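Local atomic coordinates of periplasmic divalent cation tolerance protein (Synechococcus elongatus, PDB entry 6GDX), a protein that is of unsettled function: a trimeric PII-like protein that may bind copper but perhaps carries or signals small molecules. Residues 35-41 against 82-88; 88-93 against 128-132. All coordinates share one frame; numbering follows the deposited sequence.

Interaction 1. Residues 35-41 against 82-88; sequences LLLTTVS and EQQMSFK
Leu36 and Phe87 lie side by side on one face of an antiparallel strand pair, with Leu36 CD2 4.0 Å from Phe87 CD1. Their backbones are joined by two hydrogen bonds; the one from Phe87 N to Leu36 O is nearly straight (177°). Thr38 with Met85 and Val40 with Gln83 are further hydrogen-bonded pairs along strands 33-40 and 76-90, the two middle strands of the four-stranded ferredoxin-like sheet. This face packs closely against the helices: Leu36 reaches Leu94, Leu97 and Leu101 of helix 91-104, and Phe87 touches Leu97 as well as Ala53 of helix 43-55. Thr38 OG1 stands anti to the backbone N (chi1 -171°), which directs its hydroxyl to Glu111 O and His105 NE2 and sets CG2 obliquely against the ring, 3.7 Å from Phe87 CE1. Val40 CG1 then meets the thioether, 3.9 Å from Met85 SD.

The other face is more polar: Leu37, Gln84 and Ser86 are partly exposed, while Leu35 and Lys88 pack against Leu113 and Glu111 of the second subunit. Leu35 CD2 rests on the aliphatic part of Lys88, 3.6 Å from its CG, while Leu37 CD2 lies over Ser86 CB and OG. Lys88 bends back along its own strand, its NZ bonding Ser86 OG at 3.0 Å. Gln84 NE2 reaches across strand 33-40 to bond Glu111 OE1. Beyond Val40 and Gln83 the ladder ends, and a water links Ser41 O to Gln83 NE2.

Glu82 OE1 comes 3.0 Å from Thr39 OG1, a probable hydrogen bond whose proton has another acceptor within reach. Ser69 OG also bonds Glu82 OE1, and Tyr107 OH bonds Glu82 OE2. The three hydroxyls would probably stabilise the buried carboxylate as an anion and limit its rotation, beside a bound Bis-Tris weakly hydrogen-bonded to Glu82 OE2.

Interaction 2. Residues 88-93 against 128-132; sequences KTTVEQ and LRSSL
Thr90 CG2 is the hub of the contact, meeting Leu128 and Arg129 of the C-terminal helix and Leu132 just beyond it. The Thr90 and Leu128 side chains slide past each other in opposite directions, with Thr90 CG2 3.7 Å from Leu128 CD2. The same methyl lies over one face of the Arg129 guanidinium, offset toward the rim. Thr90 also meets Leu132 tip to tip, its CG2 4.0 Å from Leu132 CD1. The Leu132 side chain crosses that of Thr89 at about a right angle, its CD1 3.7 Å from Thr89 OG1, and brushes Gln93 CG at 4.1 Å. On the strand side, Leu128 CD1 packs 4.0 Å from Lys88 CB.

The polar part lies at the edge of the same guanidinium. Arg129 NH1 makes a salt bridge with Glu92 OE1, approached from the syn side of the carboxylate, with the two planes 78° apart. The modelled separation is shorter than expected for such a bond, so its exact length is doubtful.

The second shell explains how these groups are placed. Thr90 is the N-cap of helix 91-104, and its OG1 accepts a bond from Gln93 N at 3.3 Å. A chi1 of 60° serves both roles, putting OG1 over the start of the helix while CG2 stands anti to the carbonyl carbon, facing the C-terminal helix. Thr89 OG1 is held by Leu58 O, and Leu128 also touches Leu33 and Ala60. Leu132, the last modelled residue, is tied back by its N to Arg129 O at 3.2 Å.

Arg125 brings a like charge close to Arg129 NE, which Glu92 probably offsets. The contact thus joins the strand-to-helix turn to the C-terminal helix through a threonine that caps with its hydroxyl and packs with its methyl, edged by an ion pair on the surface.

Strand 76-90 carries both contacts. Interaction 1 uses its run within the sheet beside strand 33-40, and interaction 2 begins where it gives way to helix 91-104. Lys88 is common to the two, its side chain lining the sheet in one and packing by its CB in the other. The centres of the two contacts are about 17 Å apart, and no further touch joins them. Interaction 1 is central and mostly buried, with the side chain of Glu82 about 3 Å from the bound Bis-Tris between nearest atoms, whereas interaction 2 is peripheral. Both adjoin the second subunit, interaction 1 through Leu35 and Lys88, interaction 2 through Lys88 and through Ser131, which packs on Arg72 of that subunit.

Interaction 1. Residues 35-41 against 82-88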
loop_
_atom_site.group_PDB
_atom_site.type_symbol
_atom_site.label_atom_id
_atom_site.label_comp_id
_atom_site.label_asym_id
_atom_site.label_seq_id
_atom_site.Cartn_x
_atom_site.Cartn_y
_atom_site.Cartn_z
ATOM N N LEU B 35 -6.939 -6.863 -2.979
ATOM C CA LEU B 35 -5.603 -6.485 -3.492
ATOM C C LEU B 35 -4.641 -7.569 -3.075
ATOM O O LEU B 35 -4.405 -7.761 -1.872
ATOM C CB LEU B 35 -5.139 -5.176 -2.894
ATOM C CG LEU B 35 -5.972 -3.947 -3.137
ATOM C CD1 LEU B 35 -5.452 -2.754 -2.336
ATOM C CD2 LEU B 35 -6.038 -3.619 -4.612
ATOM N N LEU B 36 -4.051 -8.272 -4.019
ATOM C CA LEU B 36 -3.034 -9.268 -3.715
ATOM C C LEU B 36 -1.680 -8.633 -3.953
ATOM O O LEU B 36 -1.392 -8.142 -5.059
ATOM C CB LEU B 36 -3.252 -10.536 -4.520
ATOM C CG LEU B 36 -2.266 -11.659 -4.226
ATOM C CD1 LEU B 36 -2.912 -13.018 -4.494
ATOM C CD2 LEU B 36 -0.962 -11.570 -4.995
ATOM N N LEU B 37 -0.838 -8.672 -2.921
ATOM C CA LEU B 37 0.509 -8.100 -2.962
ATOM C C LEU B 37 1.534 -9.194 -3.025
ATOM O O LEU B 37 1.498 -10.147 -2.222
ATOM C CB LEU B 37 0.739 -7.269 -1.695
ATOM C CG LEU B 37 -0.320 -6.221 -1.369
ATOM C CD1 LEU B 37 0.027 -5.539 -0.049
ATOM C CD2 LEU B 37 -0.570 -5.253 -2.491
ATOM N N THR B 38 2.445 -9.084 -3.982
ATOM C CA THR B 38 3.584 -9.985 -4.078
ATOM C C THR B 38 4.778 -9.198 -4.627
ATOM O O THR B 38 4.628 -8.037 -5.023
ATOM C CB THR B 38 3.270 -11.217 -4.933
ATOM O OG1 THR B 38 4.334 -12.169 -4.817
ATOM C CG2 THR B 38 3.045 -10.881 -6.368
ATOM N N THR B 39 5.954 -9.812 -4.635
ATOM C CA THR B 39 7.145 -9.196 -5.232
ATOM C C THR B 39 7.782 -10.175 -6.185
ATOM O O THR B 39 7.656 -11.388 -6.047
ATOM C CB THR B 39 8.165 -8.756 -4.178
ATOM O OG1 THR B 39 8.703 -9.900 -3.542
ATOM C CG2 THR B 39 7.563 -7.829 -3.155
ATOM N N VAL B 40 8.496 -9.612 -7.170
ATOM C CA VAL B 40 9.396 -10.370 -8.031
ATOM C C VAL B 40 10.722 -9.611 -8.083
ATOM O O VAL B 40 10.852 -8.524 -7.516
ATOM C CB VAL B 40 8.813 -10.560 -9.446
ATOM C CG1 VAL B 40 7.522 -11.327 -9.397
ATOM C CG2 VAL B 40 8.611 -9.225 -10.153
ATOM N N SER B 41 11.728 -10.187 -8.736
ATOM C CA SER B 41 13.042 -9.567 -8.710
ATOM C C SER B 41 13.207 -8.421 -9.705
ATOM O O SER B 41 13.746 -7.383 -9.327
ATOM C CB SER B 41 14.132 -10.609 -8.952
ATOM O OG SER B 41 15.409 -10.015 -8.961
ATOM N N GLU B 82 13.676 -5.286 -5.713
ATOM C CA GLU B 82 12.522 -6.079 -6.133
ATOM C C GLU B 82 11.512 -5.146 -6.766
ATOM O O GLU B 82 11.655 -3.920 -6.774
ATOM C CB GLU B 82 11.914 -6.856 -4.968
ATOM C CG GLU B 82 12.772 -7.973 -4.423
ATOM C CD GLU B 82 12.024 -8.918 -3.501
ATOM O OE1 GLU B 82 11.220 -8.426 -2.715
ATOM O OE2 GLU B 82 12.267 -10.163 -3.572
ATOM N N GLN B 83 10.474 -5.760 -7.329
ATOM C CA GLN B 83 9.324 -5.023 -7.833
ATOM C C GLN B 83 8.149 -5.437 -6.977
ATOM O O GLN B 83 7.807 -6.632 -6.920
ATOM C CB GLN B 83 9.032 -5.391 -9.278
ATOM C CG GLN B 83 10.210 -5.088 -10.211
ATOM C CD GLN B 83 10.384 -3.614 -10.496
ATOM O OE1 GLN B 83 9.416 -2.894 -10.706
ATOM N NE2 GLN B 83 11.614 -3.160 -10.532
ATOM N N GLN B 84 7.504 -4.480 -6.325
ATOM C CA GLN B 84 6.260 -4.729 -5.626
ATOM C C GLN B 84 5.128 -4.735 -6.639
ATOM O O GLN B 84 4.969 -3.782 -7.412
ATOM C CB GLN B 84 6.006 -3.633 -4.584
ATOM C CG GLN B 84 4.728 -3.793 -3.777
ATOM C CD GLN B 84 4.852 -4.932 -2.810
ATOM O OE1 GLN B 84 5.719 -4.892 -1.935
ATOM N NE2 GLN B 84 4.042 -5.974 -2.963
ATOM N N MET B 85 4.300 -5.751 -6.579
ATOM C CA MET B 85 3.134 -5.881 -7.428
ATOM C C MET B 85 1.864 -5.859 -6.608
ATOM O O MET B 85 1.830 -6.419 -5.499
ATOM C CB MET B 85 3.223 -7.178 -8.221
ATOM C CG MET B 85 4.508 -7.303 -8.998
ATOM S SD MET B 85 4.575 -8.787 -10.055
ATOM C CE MET B 85 3.356 -8.329 -11.273
ATOM N N SER B 86 0.849 -5.194 -7.124
ATOM C CA SER B 86 -0.468 -5.138 -6.509
ATOM C C SER B 86 -1.495 -5.511 -7.557
ATOM O O SER B 86 -1.694 -4.773 -8.535
ATOM C CB SER B 86 -0.731 -3.746 -5.969
ATOM O OG SER B 86 -2.056 -3.609 -5.546
ATOM N N PHE B 87 -2.121 -6.645 -7.364
ATOM C CA PHE B 87 -3.121 -7.197 -8.273
ATOM C C PHE B 87 -4.500 -6.832 -7.737
ATOM O O PHE B 87 -4.873 -7.200 -6.608
ATOM C CB PHE B 87 -3.037 -8.728 -8.344
ATOM C CG PHE B 87 -1.775 -9.277 -8.970
ATOM C CD1 PHE B 87 -0.557 -9.265 -8.296
ATOM C CD2 PHE B 87 -1.809 -9.850 -10.223
ATOM C CE1 PHE B 87 0.582 -9.769 -8.882
ATOM C CE2 PHE B 87 -0.667 -10.376 -10.809
ATOM C CZ PHE B 87 0.525 -10.367 -10.127
ATOM N N LYS B 88 -5.283 -6.130 -8.549
ATOM C CA LYS B 88 -6.660 -5.751 -8.198
ATOM C C LYS B 88 -7.591 -6.800 -8.757
ATOM O O LYS B 88 -7.655 -7.008 -9.998
ATOM C CB LYS B 88 -7.035 -4.417 -8.830
ATOM C CG LYS B 88 -6.522 -3.200 -8.169
ATOM C CD LYS B 88 -5.033 -3.144 -8.148
ATOM C CE LYS B 88 -4.572 -1.743 -7.856
ATOM N NZ LYS B 88 -3.109 -1.726 -7.641
HETATM O O HOH W 1 13.816 -4.654 -9.511
#

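Interaction 2. Residues 88-93 against 128-132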
loop_
_atom_site.group_PDB
_atom_site.type_symbol
_atom_site.label_atom_id
_atom_site.label_comp_id
_atom_site.label_asym_id
_atom_site.label_seq_id
_atom_site.Cartn_x
_atom_site.Cartn_y
_atom_site.Cartn_z
ATOM N N LYS B 88 -5.283 -6.130 -8.549
ATOM C CA LYS B 88 -6.660 -5.751 -8.198
ATOM C C LYS B 88 -7.591 -6.800 -8.757
ATOM O O LYS B 88 -7.655 -7.008 -9.998
ATOM C CB LYS B 88 -7.035 -4.417 -8.830
ATOM C CG LYS B 88 -6.522 -3.200 -8.169
ATOM C CD LYS B 88 -5.033 -3.144 -8.148
ATOM C CE LYS B 88 -4.572 -1.743 -7.856
ATOM N NZ LYS B 88 -3.109 -1.726 -7.641
ATOM N N THR B 89 -8.335 -7.460 -7.883
ATOM C CA THR B 89 -9.217 -8.552 -8.295
ATOM C C THR B 89 -10.422 -8.613 -7.399
ATOM O O THR B 89 -10.648 -7.749 -6.556
ATOM C CB THR B 89 -8.390 -9.858 -8.342
ATOM O OG1 THR B 89 -9.096 -10.848 -9.064
ATOM C CG2 THR B 89 -7.982 -10.381 -6.972
ATOM N N THR B 90 -11.224 -9.641 -7.604
ATOM C CA THR B 90 -12.395 -9.874 -6.769
ATOM C C THR B 90 -12.157 -11.081 -5.899
ATOM O O THR B 90 -11.315 -11.929 -6.162
ATOM C CB THR B 90 -13.618 -10.172 -7.631
ATOM O OG1 THR B 90 -13.350 -11.339 -8.414
ATOM C CG2 THR B 90 -14.005 -9.007 -8.543
ATOM N N VAL B 91 -12.974 -11.215 -4.855
ATOM C CA VAL B 91 -12.873 -12.395 -4.012
ATOM C C VAL B 91 -13.129 -13.651 -4.833
ATOM O O VAL B 91 -12.522 -14.693 -4.568
ATOM C CB VAL B 91 -13.791 -12.295 -2.784
ATOM C CG1 VAL B 91 -15.250 -12.242 -3.175
ATOM C CG2 VAL B 91 -13.481 -13.441 -1.823
ATOM N N GLU B 92 -14.022 -13.563 -5.819
ATOM C CA GLU B 92 -14.338 -14.728 -6.639
ATOM C C GLU B 92 -13.144 -15.231 -7.450
ATOM O O GLU B 92 -13.071 -16.437 -7.716
ATOM C CB GLU B 92 -15.501 -14.422 -7.584
ATOM C CG GLU B 92 -16.835 -14.239 -6.862
ATOM C CD GLU B 92 -17.159 -12.800 -6.480
ATOM O OE1 GLU B 92 -16.298 -11.881 -6.572
ATOM O OE2 GLU B 92 -18.318 -12.538 -6.100
ATOM N N GLN B 93 -12.224 -14.351 -7.864
ATOM C CA GLN B 93 -11.040 -14.777 -8.616
ATOM C C GLN B 93 -9.807 -14.972 -7.755
ATOM O O GLN B 93 -8.797 -15.422 -8.278
ATOM C CB GLN B 93 -10.708 -13.809 -9.764
ATOM C CG GLN B 93 -11.809 -13.635 -10.793
ATOM C CD GLN B 93 -12.323 -14.946 -11.298
ATOM O OE1 GLN B 93 -11.536 -15.840 -11.570
ATOM N NE2 GLN B 93 -13.640 -15.074 -11.418
ATOM N N LEU B 128 -14.077 -2.833 -12.366
ATOM C CA LEU B 128 -13.223 -3.927 -11.937
ATOM C C LEU B 128 -13.952 -5.252 -12.138
ATOM O O LEU B 128 -13.416 -6.184 -12.774
ATOM C CB LEU B 128 -12.784 -3.697 -10.479
ATOM C CG LEU B 128 -11.689 -4.599 -9.959
ATOM C CD1 LEU B 128 -11.059 -3.976 -8.725
ATOM C CD2 LEU B 128 -12.218 -5.976 -9.635
ATOM N N ARG B 129 -15.176 -5.319 -11.632
ATOM C CA ARG B 129 -15.964 -6.545 -11.772
ATOM C C ARG B 129 -16.261 -6.892 -13.226
ATOM O O ARG B 129 -16.119 -8.057 -13.638
ATOM C CB ARG B 129 -17.270 -6.421 -11.007
ATOM C CG ARG B 129 -17.078 -6.279 -9.513
ATOM C CD ARG B 129 -18.272 -6.649 -8.665
ATOM N NE ARG B 129 -17.786 -7.575 -7.659
ATOM C CZ ARG B 129 -17.788 -8.906 -7.743
ATOM N NH1 ARG B 129 -17.247 -9.572 -6.759
ATOM N NH2 ARG B 129 -18.349 -9.574 -8.757
ATOM N N SER B 130 -16.613 -5.896 -14.023
ATOM C CA SER B 130 -16.918 -6.190 -15.446
ATOM C C SER B 130 -15.680 -6.581 -16.265
ATOM O O SER B 130 -15.788 -7.271 -17.291
ATOM C CB SER B 130 -17.642 -5.030 -16.103
ATOM O OG SER B 130 -16.856 -3.888 -16.158
ATOM N N SER B 131 -14.492 -6.179 -15.821
ATOM C CA SER B 131 -13.262 -6.591 -16.472
ATOM C C SER B 131 -12.927 -8.041 -16.329
ATOM O O SER B 131 -12.091 -8.536 -17.091
ATOM C CB SER B 131 -12.097 -5.833 -15.890
ATOM O OG SER B 131 -12.235 -4.537 -16.307
ATOM N N LEU B 132 -13.536 -8.706 -15.352
ATOM C CA LEU B 132 -13.282 -10.107 -15.049
ATOM C C LEU B 132 -14.485 -10.970 -15.444
ATOM O O LEU B 132 -14.584 -12.104 -14.999
ATOM C CB LEU B 132 -12.968 -10.262 -13.570
ATOM C CG LEU B 132 -11.855 -9.340 -13.042
ATOM C CD1 LEU B 132 -11.501 -9.612 -11.593
ATOM C CD2 LEU B 132 -10.599 -9.446 -13.895
#